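Local coordinates for Alr3699 protein (Nostoc sp., PDB 4XSO), which is a putative glycosyltransferase of the GT-B clan, built from two Rossmann-like domains, a family 4 and a group 1 glycosyltransferase domain, at residues E294-V299 against M319-H324. Numbering follows the deposited sequence.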
loop_
_atom_site.group_PDB
_atom_site.type_symbol
_atom_site.label_atom_id
_atom_site.label_comp_id
_atom_site.label_asym_id
_atom_site.label_seq_id
_atom_site.Cartn_x
_atom_site.Cartn_y
_atom_site.Cartn_z
ATOM N N GLU A 294 21.249 11.048 -20.171
ATOM C CA GLU A 294 20.291 11.811 -19.427
ATOM C C GLU A 294 18.937 11.797 -20.167
ATOM O O GLU A 294 18.864 11.734 -21.420
ATOM C CB GLU A 294 20.799 13.260 -19.230
ATOM C CG GLU A 294 22.060 13.356 -18.321
ATOM C CD GLU A 294 22.634 14.762 -18.206
ATOM O OE1 GLU A 294 22.169 15.682 -18.930
ATOM O OE2 GLU A 294 23.552 14.968 -17.370
ATOM N N PRO A 295 17.843 11.876 -19.391
ATOM C CA PRO A 295 16.519 11.757 -20.009
ATOM C C PRO A 295 16.088 12.963 -20.864
ATOM O O PRO A 295 15.448 12.769 -21.858
ATOM C CB PRO A 295 15.580 11.562 -18.820
ATOM C CG PRO A 295 16.333 11.994 -17.628
ATOM C CD PRO A 295 17.786 11.807 -17.929
ATOM N N PHE A 296 16.532 14.154 -20.489
ATOM C CA PHE A 296 16.243 15.410 -21.160
ATOM C C PHE A 296 17.260 16.478 -20.665
ATOM O O PHE A 296 17.237 16.886 -19.493
ATOM C CB PHE A 296 14.880 15.928 -20.679
ATOM C CG PHE A 296 14.422 17.179 -21.391
ATOM C CD1 PHE A 296 14.821 18.439 -20.983
ATOM C CD2 PHE A 296 13.556 17.077 -22.508
ATOM C CE1 PHE A 296 14.353 19.580 -21.654
ATOM C CE2 PHE A 296 13.094 18.216 -23.167
ATOM C CZ PHE A 296 13.505 19.452 -22.738
ATOM N N GLY A 297 18.130 16.981 -21.473
ATOM C CA GLY A 297 19.061 17.966 -20.886
ATOM C C GLY A 297 18.475 19.370 -20.823
ATOM O O GLY A 297 18.458 20.055 -21.869
ATOM N N ARG A 298 17.992 19.823 -19.650
ATOM C CA ARG A 298 17.394 21.184 -19.579
ATOM C C ARG A 298 18.415 22.210 -20.096
ATOM O O ARG A 298 18.119 23.117 -20.877
ATOM C CB ARG A 298 16.910 21.530 -18.146
ATOM C CG ARG A 298 15.698 20.686 -17.701
ATOM C CD ARG A 298 15.260 20.935 -16.249
ATOM N NE ARG A 298 14.841 22.314 -16.003
ATOM C CZ ARG A 298 13.663 22.843 -16.368
ATOM N NH1 ARG A 298 12.696 22.105 -16.909
ATOM N NH2 ARG A 298 13.417 24.132 -16.148
ATOM N N VAL A 299 19.677 22.026 -19.730
ATOM C CA VAL A 299 20.726 22.977 -20.095
ATOM C C VAL A 299 20.932 23.129 -21.597
ATOM O O VAL A 299 21.286 24.211 -22.101
ATOM C CB VAL A 299 22.082 22.553 -19.448
ATOM C CG1 VAL A 299 23.240 23.283 -20.054
ATOM C CG2 VAL A 299 22.001 22.839 -17.951
ATOM N N MET A 319 20.069 13.473 -28.032
ATOM C CA MET A 319 19.925 13.150 -29.453
ATOM C C MET A 319 18.579 13.649 -30.012
ATOM O O MET A 319 18.471 13.872 -31.190
ATOM C CB MET A 319 20.098 11.631 -29.694
ATOM C CG MET A 319 21.088 10.959 -28.752
ATOM S SD MET A 319 21.602 9.311 -29.322
ATOM C CE MET A 319 20.550 8.209 -28.418
ATOM N N GLU A 320 17.552 13.886 -29.189
ATOM C CA GLU A 320 16.241 14.310 -29.736
ATOM C C GLU A 320 16.161 15.830 -29.745
ATOM O O GLU A 320 15.256 16.400 -30.362
ATOM C CB GLU A 320 15.100 13.868 -28.813
ATOM C CG GLU A 320 14.903 12.394 -28.701
ATOM C CD GLU A 320 14.160 12.032 -27.410
ATOM O OE1 GLU A 320 13.011 12.516 -27.239
ATOM O OE2 GLU A 320 14.719 11.237 -26.616
ATOM N N LEU A 321 17.058 16.448 -28.981
ATOM C CA LEU A 321 17.133 17.869 -28.860
ATOM C C LEU A 321 17.920 18.552 -29.964
ATOM O O LEU A 321 17.663 19.741 -30.286
ATOM C CB LEU A 321 17.722 18.244 -27.509
ATOM C CG LEU A 321 17.067 17.590 -26.270
ATOM C CD1 LEU A 321 17.718 18.067 -24.993
ATOM C CD2 LEU A 321 15.579 17.893 -26.218
ATOM N N VAL A 322 18.938 17.868 -30.477
ATOM C CA VAL A 322 19.924 18.534 -31.342
ATOM C C VAL A 322 20.026 17.791 -32.622
ATOM O O VAL A 322 20.161 16.606 -32.568
ATOM C CB VAL A 322 21.361 18.538 -30.731
ATOM C CG1 VAL A 322 22.361 19.054 -31.745
ATOM C CG2 VAL A 322 21.480 19.341 -29.439
ATOM N N GLU A 323 19.970 18.467 -33.772
ATOM C CA GLU A 323 20.412 17.814 -35.033
ATOM C C GLU A 323 21.751 18.405 -35.362
ATOM O O GLU A 323 21.877 19.638 -35.479
ATOM C CB GLU A 323 19.470 18.007 -36.214
ATOM C CG GLU A 323 18.334 17.016 -36.280
ATOM C CD GLU A 323 18.745 15.685 -36.897
ATOM O OE1 GLU A 323 19.896 15.549 -37.424
ATOM O OE2 GLU A 323 17.893 14.773 -36.846
ATOM N N HIS A 324 22.726 17.507 -35.455
ATOM C CA HIS A 324 24.169 17.808 -35.571
ATOM C C HIS A 324 24.435 18.595 -36.820
ATOM O O HIS A 324 24.027 18.204 -37.898
ATOM C CB HIS A 324 24.993 16.470 -35.638
ATOM C CG HIS A 324 26.475 16.676 -35.723
ATOM N ND1 HIS A 324 27.249 16.906 -34.609
ATOM C CD2 HIS A 324 27.324 16.747 -36.783
ATOM C CE1 HIS A 324 28.518 17.065 -34.960
ATOM N NE2 HIS A 324 28.591 16.978 -36.278
#
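Phe296 and Leu321 meet where the loop ahead of helix 298-305 passes the short, weakly bonded helix 318-321, their CA atoms 8.1 Å apart. The CB of Leu321 points toward the loop. CG lies anti to the carbonyl carbon (chi1 -51°), and CD1 continues the chain anti to CA (chi2 -179°), so the branch reaches residues 296 and 297. The CD2 methyl of Leu321 rests 3.9 Å from CE2 of Phe296, approaching the ring obliquely. The two side chains cross at about a right angle. Phe296 has CG anti to its backbone N (chi1 -175°), and this brings the CE2 side of the ring nearer to Leu321 than the direction of its CB would suggest. The other methyl packs on backbone. Leu321 CD1 is 3.7 Å from N of Gly297 and 3.8 Å from its O. Gly297 is the N-cap residue of helix 298-305, so the methyl lies against its backbone ahead of the first turn. The three touching residues are buried, and the join is purely van der Waals. Val301 of helix 298-305 touches both Phe296 and Leu321, and Ile300 also packs on Leu321. Next to Leu321, the Glu320 carboxylate accepts hydrogen bonds from the backbone N atoms of Gln159 and Ala160. A glycerol, probably from the crystallisation liquor, lies about 4 Å from the Phe296 side chain. The contact joins the loop leading into helix 298-305 to helix 318-321; these helices follow the neighbouring parallel strands 285-287 and 310-313 in the group 1 Rossmann-like domain of a GT-B fold.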